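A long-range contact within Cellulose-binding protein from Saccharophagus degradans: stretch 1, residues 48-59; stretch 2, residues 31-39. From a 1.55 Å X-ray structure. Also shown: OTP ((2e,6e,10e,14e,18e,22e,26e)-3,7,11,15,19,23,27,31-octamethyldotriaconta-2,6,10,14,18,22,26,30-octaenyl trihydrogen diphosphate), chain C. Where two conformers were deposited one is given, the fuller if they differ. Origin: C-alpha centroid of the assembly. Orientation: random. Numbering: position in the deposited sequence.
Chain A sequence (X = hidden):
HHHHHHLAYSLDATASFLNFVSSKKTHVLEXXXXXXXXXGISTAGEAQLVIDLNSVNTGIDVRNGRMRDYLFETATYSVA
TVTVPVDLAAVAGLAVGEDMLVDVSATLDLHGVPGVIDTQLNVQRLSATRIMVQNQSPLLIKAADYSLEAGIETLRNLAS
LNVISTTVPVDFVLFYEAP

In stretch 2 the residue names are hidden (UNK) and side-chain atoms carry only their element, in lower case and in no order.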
ATOM      1  N   GLN A  48      -9.610   2.154  -5.979  1.00  3.65           N
ATOM      2  CA  GLN A  48      -9.384   1.487  -4.736  0.50  4.97           C
ATOM      3  C   GLN A  48      -8.218   0.511  -4.860  1.00  4.99           C
ATOM      4  O   GLN A  48      -7.990  -0.091  -5.909  1.00  5.04           O
ATOM      5  CB  GLN A  48     -10.687   0.831  -4.269  0.50  6.09           C
ATOM      6  CG  GLN A  48     -10.696   0.297  -2.877  0.50  7.18           C
ATOM      7  CD  GLN A  48     -12.110   0.061  -2.392  0.50  7.36           C
ATOM      8  OE1 GLN A  48     -12.779   0.970  -1.881  0.50 12.64           O
ATOM      9  NE2 GLN A  48     -12.570  -1.172  -2.534  0.50 12.77           N
ATOM     10  N   LEU A  49      -7.492   0.379  -3.764  1.00  4.34           N
ATOM     11  CA  LEU A  49      -6.471  -0.645  -3.619  1.00  3.96           C
ATOM     12  C   LEU A  49      -6.844  -1.312  -2.271  1.00  4.71           C
ATOM     13  O   LEU A  49      -6.910  -0.655  -1.239  1.00  4.14           O
ATOM     14  CB  LEU A  49      -5.062  -0.079  -3.519  1.00  3.83           C
ATOM     15  CG  LEU A  49      -3.991  -1.120  -3.180  1.00  4.58           C
ATOM     16  CD1 LEU A  49      -3.828  -2.111  -4.378  1.00  5.91           C
ATOM     17  CD2 LEU A  49      -2.651  -0.441  -2.909  1.00  5.92           C
ATOM     18  N   VAL A  50      -7.061  -2.623  -2.270  1.00  4.39           N
ATOM     19  CA  VAL A  50      -7.332  -3.372  -1.064  1.00  4.16           C
ATOM     20  C   VAL A  50      -6.090  -4.275  -0.821  1.00  4.01           C
ATOM     21  O   VAL A  50      -5.689  -5.092  -1.670  1.00  5.67           O
ATOM     22  CB  VAL A  50      -8.573  -4.225  -1.190  1.00  3.96           C
ATOM     23  CG1 VAL A  50      -8.832  -5.051   0.108  1.00  6.44           C
ATOM     24  CG2 VAL A  50      -9.788  -3.383  -1.593  1.00  5.96           C
ATOM     25  N   ILE A  51      -5.509  -4.108   0.360  1.00  3.46           N
ATOM     26  CA  ILE A  51      -4.310  -4.793   0.734  1.00  4.99           C
ATOM     27  C   ILE A  51      -4.689  -5.898   1.737  1.00  2.06           C
ATOM     28  O   ILE A  51      -5.203  -5.617   2.809  1.00  3.68           O
ATOM     29  CB  ILE A  51      -3.313  -3.829   1.419  1.00  4.60           C
ATOM     30  CG1 ILE A  51      -2.930  -2.713   0.455  1.00  4.37           C
ATOM     31  CG2 ILE A  51      -2.031  -4.610   1.848  1.00  4.85           C
ATOM     32  CD1 ILE A  51      -2.691  -1.432   1.102  1.00 10.28           C
ATOM     33  N   ASP A  52      -4.438  -7.163   1.379  1.00  2.41           N
ATOM     34  CA  ASP A  52      -4.754  -8.276   2.246  1.00  2.52           C
ATOM     35  C   ASP A  52      -3.692  -8.433   3.327  1.00  2.56           C
ATOM     36  O   ASP A  52      -2.572  -8.864   3.070  1.00  3.04           O
ATOM     37  CB  ASP A  52      -4.856  -9.533   1.396  1.00  2.00           C
ATOM     38  CG  ASP A  52      -5.039 -10.812   2.194  1.00  2.93           C
ATOM     39  OD1 ASP A  52      -5.187 -10.743   3.435  1.00  2.88           O
ATOM     40  OD2 ASP A  52      -4.981 -11.908   1.540  1.00  3.95           O
ATOM     41  N   LEU A  53      -4.038  -8.018   4.550  1.00  2.28           N
ATOM     42  CA  LEU A  53      -3.012  -7.924   5.575  1.00  2.38           C
ATOM     43  C   LEU A  53      -2.591  -9.319   6.054  1.00  3.04           C
ATOM     44  O   LEU A  53      -1.459  -9.509   6.556  1.00  3.73           O
ATOM     45  CB  LEU A  53      -3.523  -7.078   6.745  1.00  2.86           C
ATOM     46  CG  LEU A  53      -3.811  -5.636   6.394  1.00  2.25           C
ATOM     47  CD1 LEU A  53      -4.438  -4.932   7.576  1.00  3.28           C
ATOM     48  CD2 LEU A  53      -2.513  -4.894   5.950  1.00  2.88           C
ATOM     49  N   ASN A  54      -3.421 -10.334   5.811  1.00  3.13           N
ATOM     50  CA  ASN A  54      -2.981 -11.718   6.016  1.00  2.81           C
ATOM     51  C   ASN A  54      -1.937 -12.251   5.047  1.00  3.23           C
ATOM     52  O   ASN A  54      -1.300 -13.271   5.326  1.00  3.24           O
ATOM     53  CB  ASN A  54      -4.177 -12.687   6.010  1.00  2.00           C
ATOM     54  CG  ASN A  54      -4.979 -12.598   7.283  1.00  4.91           C
ATOM     55  OD1 ASN A  54      -4.410 -12.718   8.382  1.00  4.81           O
ATOM     56  ND2 ASN A  54      -6.278 -12.377   7.146  1.00  2.92           N
ATOM     57  N   SER A  55      -1.686 -11.497   3.946  1.00  2.80           N
ATOM     58  CA  SER A  55      -0.678 -11.891   2.951  1.00  2.80           C
ATOM     59  C   SER A  55       0.680 -11.281   3.201  1.00  3.31           C
ATOM     60  O   SER A  55       1.532 -11.376   2.349  1.00  3.30           O
ATOM     61  CB  SER A  55      -1.184 -11.560   1.544  1.00  2.99           C
ATOM     62  OG  SER A  55      -1.045 -10.192   1.261  1.00  3.61           O
ATOM     63  N   VAL A  56       0.882 -10.695   4.368  1.00  3.33           N
ATOM     64  CA  VAL A  56       2.202 -10.164   4.756  1.00  3.56           C
ATOM     65  C   VAL A  56       3.221 -11.272   4.633  1.00  3.84           C
ATOM     66  O   VAL A  56       3.049 -12.417   5.018  1.00  4.96           O
ATOM     67  CB  VAL A  56       2.198  -9.520   6.174  1.00  4.58           C
ATOM     68  CG1 VAL A  56       1.956 -10.576   7.273  1.00  5.38           C
ATOM     69  CG2 VAL A  56       3.450  -8.593   6.427  1.00  6.25           C
ATOM     70  N   ASN A  57       4.346 -10.884   4.059  1.00  3.99           N
ATOM     71  CA  ASN A  57       5.433 -11.825   3.767  1.00  3.98           C
ATOM     72  C   ASN A  57       6.734 -11.137   4.117  1.00  4.89           C
ATOM     73  O   ASN A  57       7.212 -10.268   3.395  1.00  4.88           O
ATOM     74  CB  ASN A  57       5.360 -12.245   2.291  1.00  4.28           C
ATOM     75  CG  ASN A  57       6.336 -13.316   1.961  1.00  7.45           C
ATOM     76  OD1 ASN A  57       7.363 -13.459   2.667  1.00 10.31           O
ATOM     77  ND2 ASN A  57       6.090 -14.063   0.895  1.00 14.06           N
ATOM     78  N   THR A  58       7.317 -11.536   5.255  1.00  3.93           N
ATOM     79  CA  THR A  58       8.560 -11.033   5.753  1.00  5.07           C
ATOM     80  C   THR A  58       9.695 -12.037   5.547  1.00  5.84           C
ATOM     81  O   THR A  58      10.832 -11.784   5.986  1.00  7.20           O
ATOM     82  CB  THR A  58       8.477 -10.684   7.264  1.00  5.52           C
ATOM     83  OG1 THR A  58       8.518 -11.886   8.051  1.00  4.49           O
ATOM     84  CG2 THR A  58       7.213  -9.820   7.559  1.00  6.70           C
ATOM     85  N   GLY A  59       9.401 -13.163   4.900  1.00  5.64           N
ATOM     86  CA  GLY A  59      10.361 -14.239   4.680  1.00  6.65           C
ATOM     87  C   GLY A  59      10.582 -15.172   5.850  1.00  6.23           C
ATOM     88  O   GLY A  59      11.335 -16.148   5.711  1.00  8.77           O
ATOM     89  N   UNK A  31      12.939  -5.277   3.682  1.00  6.98           N
ATOM     90  CA  UNK A  31      11.798  -5.047   2.840  1.00  6.12           C
ATOM     91  C   UNK A  31      10.842  -6.204   2.914  1.00  6.10           C
ATOM     92  O   UNK A  31      11.252  -7.370   2.679  1.00  9.49           O
ATOM     93  o   UNK A  31      13.134  -3.761   1.362  1.00  7.86           O
ATOM     94  c   UNK A  31      12.242  -4.864   1.403  1.00  5.44           C
ATOM     95  c   UNK A  31      11.056  -4.572   0.494  1.00  6.84           C
ATOM     96  N   UNK A  32       9.603  -5.915   3.272  1.00  5.78           N
ATOM     97  CA  UNK A  32       8.505  -6.851   3.392  1.00  3.77           C
ATOM     98  C   UNK A  32       7.492  -6.567   2.317  1.00  5.24           C
ATOM     99  O   UNK A  32       7.474  -5.474   1.736  1.00  8.35           O
ATOM    100  n   UNK A  32      10.460  -7.318   7.265  1.00 10.75           N
ATOM    101  c   UNK A  32       9.685  -7.772   6.232  1.00  5.40           C
ATOM    102  n   UNK A  32       9.187  -5.692   6.691  1.00  9.85           N
ATOM    103  c   UNK A  32      10.143  -6.063   7.527  1.00  3.01           C
ATOM    104  c   UNK A  32       8.860  -6.759   5.876  1.00  6.26           C
ATOM    105  c   UNK A  32       7.859  -6.688   4.785  1.00  4.28           C
ATOM    106  N   UNK A  33       6.631  -7.532   2.041  1.00  5.10           N
ATOM    107  CA  UNK A  33       5.646  -7.319   0.981  0.50  5.39           C
ATOM    108  C   UNK A  33       4.334  -7.928   1.381  1.00  5.12           C
ATOM    109  O   UNK A  33       4.218  -8.718   2.331  1.00  6.61           O
ATOM    110  c   UNK A  33       6.059  -7.868  -0.400  0.50  5.37           C
ATOM    111  n   UNK A  33      11.755  -8.104  -2.028  0.50 10.94           N
ATOM    112  c   UNK A  33       8.196  -8.843  -1.477  0.50  8.57           C
ATOM    113  c   UNK A  33       7.487  -7.576  -0.854  0.50  8.51           C
ATOM    114  n   UNK A  33       9.501  -8.461  -1.984  0.50 11.86           N
ATOM    115  c   UNK A  33      10.677  -8.555  -1.372  0.50 10.47           C
ATOM    116  n   UNK A  33      10.823  -9.120  -0.168  0.50  9.19           N
ATOM    117  N   UNK A  34       3.290  -7.446   0.727  1.00  3.88           N
ATOM    118  CA  UNK A  34       1.955  -8.064   0.767  1.00  4.79           C
ATOM    119  C   UNK A  34       1.730  -8.830  -0.530  1.00  4.83           C
ATOM    120  O   UNK A  34       1.763  -8.247  -1.623  1.00  4.70           O
ATOM    121  c   UNK A  34       0.844  -7.015   1.001  1.00  4.98           C
ATOM    122  c   UNK A  34       0.466  -6.991   3.469  1.00  4.39           C
ATOM    123  c   UNK A  34       0.562  -6.390   4.720  1.00  5.27           C
ATOM    124  c   UNK A  34       1.516  -4.431   3.674  1.00  4.57           C
ATOM    125  c   UNK A  34       1.470  -5.044   2.448  1.00  5.03           C
ATOM    126  c   UNK A  34       1.087  -5.078   4.806  1.00  4.52           C
ATOM    127  c   UNK A  34       0.946  -6.357   2.331  1.00  3.96           C
ATOM    128  N   UNK A  35       1.553 -10.138  -0.415  1.00  3.56           N
ATOM    129  CA  UNK A  35       1.467 -10.989  -1.609  1.00  3.50           C
ATOM    130  C   UNK A  35       0.108 -10.914  -2.314  1.00  3.19           C
ATOM    131  O   UNK A  35      -0.019 -11.398  -3.443  1.00  6.35           O
ATOM    132  o   UNK A  35       3.573 -13.645  -0.290  1.00 12.61           O
ATOM    133  o   UNK A  35       4.167 -11.816  -1.348  1.00  8.42           O
ATOM    134  c   UNK A  35       1.828 -12.433  -1.271  1.00  4.68           C
ATOM    135  c   UNK A  35       3.295 -12.632  -0.932  1.00  6.09           C
ATOM    136  N   UNK A  36      -0.931 -10.406  -1.625  1.00  2.91           N
ATOM    137  CA  UNK A  36      -2.257 -10.354  -2.186  1.00  2.08           C
ATOM    138  C   UNK A  36      -2.821  -8.931  -2.126  1.00  2.35           C
ATOM    139  O   UNK A  36      -2.986  -8.345  -1.047  1.00  3.53           O
ATOM    140  c   UNK A  36      -2.764 -12.791  -1.672  1.00  3.69           C
ATOM    141  c   UNK A  36      -4.664 -11.172  -2.048  1.00  3.74           C
ATOM    142  c   UNK A  36      -3.227 -11.316  -1.512  1.00  2.00           C
ATOM    143  N   UNK A  37      -3.084  -8.376  -3.334  1.00  2.96           N
ATOM    144  CA  UNK A  37      -3.673  -7.064  -3.560  1.00  2.75           C
ATOM    145  C   UNK A  37      -4.890  -7.257  -4.458  1.00  3.22           C
ATOM    146  O   UNK A  37      -4.918  -8.124  -5.315  1.00  2.73           O
ATOM    147  c   UNK A  37      -2.695  -6.147  -4.288  1.00  3.24           C
ATOM    148  c   UNK A  37      -0.400  -5.144  -4.534  1.00  7.24           C
ATOM    149  c   UNK A  37      -1.473  -5.290  -2.230  1.00  5.38           C
ATOM    150  c   UNK A  37      -1.345  -5.937  -3.611  1.00  2.00           C
ATOM    151  N   UNK A  38      -5.885  -6.406  -4.264  1.00  2.64           N
ATOM    152  CA  UNK A  38      -7.036  -6.323  -5.180  1.00  2.74           C
ATOM    153  C   UNK A  38      -7.430  -4.883  -5.376  1.00  3.50           C
ATOM    154  O   UNK A  38      -6.944  -4.002  -4.702  1.00  4.27           O
ATOM    155  o   UNK A  38      -8.802  -6.652  -3.549  1.00  4.80           O
ATOM    156  c   UNK A  38      -8.240  -7.158  -4.732  1.00  3.65           C
ATOM    157  N   UNK A  39      -8.265  -4.650  -6.341  1.00  4.69           N
ATOM    158  CA  UNK A  39      -8.778  -3.318  -6.587  1.00  4.64           C
ATOM    159  C   UNK A  39      -9.274  -3.052  -7.954  1.00  2.77           C
ATOM    160  O   UNK A  39      -9.330  -3.917  -8.802  1.00  3.73           O
TER
HETATM  161  O7  OTP C1174      16.090  -9.275  15.205  0.50 32.14           O
HETATM  162  P2  OTP C1174      15.239 -10.506  15.371  0.50 29.91           P
HETATM  163  O5  OTP C1174      15.340 -11.110  16.761  0.50 31.96           O
HETATM  164  O6  OTP C1174      15.354 -11.502  14.248  0.50 29.44           O
HETATM  165  O4  OTP C1174      13.699  -9.915  15.335  1.00 32.65           O
HETATM  166  P1  OTP C1174      12.596 -10.144  14.177  1.00 31.70           P
HETATM  167  O2  OTP C1174      12.978  -9.182  13.069  1.00 33.32           O
HETATM  168  O3  OTP C1174      12.233 -11.593  13.918  1.00 37.61           O
HETATM  169  O1  OTP C1174      11.219  -9.463  14.687  1.00 30.72           O
HETATM  170  C40 OTP C1174      11.185  -8.024  14.769  1.00 23.59           C
HETATM  171  C39 OTP C1174      10.103  -7.457  13.841  1.00 20.06           C
HETATM  172  C37 OTP C1174      10.307  -6.442  13.023  1.00 16.74           C
HETATM  173  C38 OTP C1174      11.623  -5.684  12.803  1.00 17.55           C
HETATM  174  C36 OTP C1174       9.148  -5.919  12.181  1.00 17.38           C
HETATM  175  C35 OTP C1174       8.597  -4.589  12.626  1.00 18.06           C
HETATM  176  C34 OTP C1174       7.502  -4.095  11.661  1.00 17.41           C
HETATM  177  C32 OTP C1174       7.269  -2.818  11.336  1.00 13.20           C
HETATM  178  C33 OTP C1174       8.137  -1.702  11.809  1.00 14.32           C
HETATM  179  C31 OTP C1174       6.173  -2.545  10.296  1.00 13.34           C
HETATM  180  C30 OTP C1174       5.053  -1.609  10.675  1.00 13.68           C
HETATM  181  C29 OTP C1174       4.105  -1.352   9.510  1.00 11.86           C
HETATM  182  C27 OTP C1174       3.511  -0.188   9.266  1.00 10.61           C
HETATM  183  C28 OTP C1174       3.591   1.039  10.171  1.00 13.01           C
HETATM  184  C26 OTP C1174       2.713   0.032   8.000  1.00 10.32           C
HETATM  185  C25 OTP C1174       2.690  -1.104   7.000  1.00  8.88           C
HETATM  186  C24 OTP C1174       2.246  -0.697   5.584  1.00  9.27           C
HETATM  187  C22 OTP C1174       1.040  -0.888   5.053  1.00  8.65           C
HETATM  188  C23 OTP C1174      -0.088  -1.665   5.685  1.00 10.54           C
HETATM  189  C21 OTP C1174       0.787  -0.345   3.677  1.00  8.95           C
HETATM  190  C20 OTP C1174      -0.196   0.856   3.660  1.00 12.14           C
HETATM  191  C19 OTP C1174      -0.505   1.381   2.258  1.00  9.21           C
HETATM  192  C17 OTP C1174      -0.024   2.495   1.708  1.00  8.99           C
HETATM  193  C18 OTP C1174       0.766   3.550   2.402  1.00 11.92           C
HETATM  194  C16 OTP C1174      -0.296   2.751   0.234  1.00  8.54           C
HETATM  195  C15 OTP C1174      -1.059   4.021  -0.008  1.00  7.86           C
HETATM  196  C14 OTP C1174      -1.620   4.075  -1.406  1.00  8.57           C
HETATM  197  C12 OTP C1174      -1.739   5.200  -2.154  1.00  8.65           C
HETATM  198  C13 OTP C1174      -1.239   6.557  -1.661  1.00 13.39           C
HETATM  199  C11 OTP C1174      -2.350   5.194  -3.517  1.00  7.24           C
HETATM  200  C10 OTP C1174      -2.663   3.888  -4.130  1.00  8.19           C
HETATM  201  C9  OTP C1174      -3.038   3.908  -5.613  1.00  8.40           C
HETATM  202  C7  OTP C1174      -4.268   3.766  -6.133  1.00  7.54           C
HETATM  203  C8  OTP C1174      -5.528   3.427  -5.363  1.00  7.25           C
HETATM  204  C6  OTP C1174      -4.418   3.907  -7.630  1.00  6.38           C
HETATM  205  C5  OTP C1174      -4.881   5.279  -8.081  1.00  8.10           C
HETATM  206  C4  OTP C1174      -5.116   5.357  -9.561  1.00  9.13           C
HETATM  207  C2  OTP C1174      -4.836   6.441 -10.292  1.00  8.20           C
HETATM  208  C3  OTP C1174      -4.282   7.747  -9.839  1.00 11.22           C
HETATM  209  C1  OTP C1174      -5.149   6.389 -11.761  1.00  8.78           C
HETATM  210  O   HOH W   1       9.625 -10.558   1.940  1.00 23.82           O
HETATM  211  O   HOH W   2       2.258 -14.716   2.102  1.00 28.40           O

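Position 31 carries one carbon bearing an oxygen and a carbon, a beta-branched hydroxyl side chain. Its CA-to-CB bond points away from stretch 1 and no side-chain atom comes within 7 Å of it; the composition gives T31.

Position 32 has one carbon followed by a five-membered ring of three carbons and two nitrogens, an imidazole. A ring carbon lies 3.3 Å from T58 CB, approaching obliquely. This is H32, and the carbon is CD2.

Position 33 extends through three carbons and a nitrogen to a carbon carrying two more nitrogens, a guanidinium. Water 1 links one terminal nitrogen to N57 O, and the backbone pairs with N57 in both directions. This is R33: R33 N donates to N57 O at 3.1 Å and N57 N to R33 O at 2.8 Å.

Position 34 has one carbon and a ring of six carbons with no hydroxyl. I51 CG2 sits 3.7 Å from the ring centroid, 20° off the normal, a CH-pi contact over one face. This is F34; L53 CD2 and V56 CB lie 3.6 and 3.8 Å from F34 CE1.

Position 35 has two carbons, the second carrying two oxygens, a short carboxylate. One oxygen accepts a hydrogen bond from N57 ND2 at 2.8 Å (169°). This is D35, the acceptor being OD2; D35 N donates to S55 O at 3.0 Å.

Position 36 has three carbons, forked at the first; its CB lies 3.6 Å from D52 OD2. This is V36. V36 N donates to S55 OG at 2.9 Å, and D52 N to V36 O at 3.1 Å.

Position 37 has four carbons, forked at the second, packing against I51 and L49. This is L37, with CD2 4.0 Å from I51 CG1 and CB 4.2 Å from L49 CD1.

Position 38 has one carbon and one oxygen, the oxygen 3.4 Å from V50 CB. This is S38; S38 N to V50 O (2.9 Å) and V50 N to S38 O (2.8 Å) close the backbone pair.

Position 39 has no side-chain atoms. An ideal CB would fall 2.2 Å from Q48 O, and phi/psi of 157/-174 would jam it against the preceding carbonyl: G39.

The contact consists of two antiparallel ladders whose register shifts by two between I51 and V56. S55 helps join them: its OG donates to D52 O (2.7 Å) and accepts from V36 N. L49, I51, V56, F34 and L37 share one sheet face; V50, N57, R33 and S38 occupy the other.

Stretch 2 (31-39) THRFDVLSG
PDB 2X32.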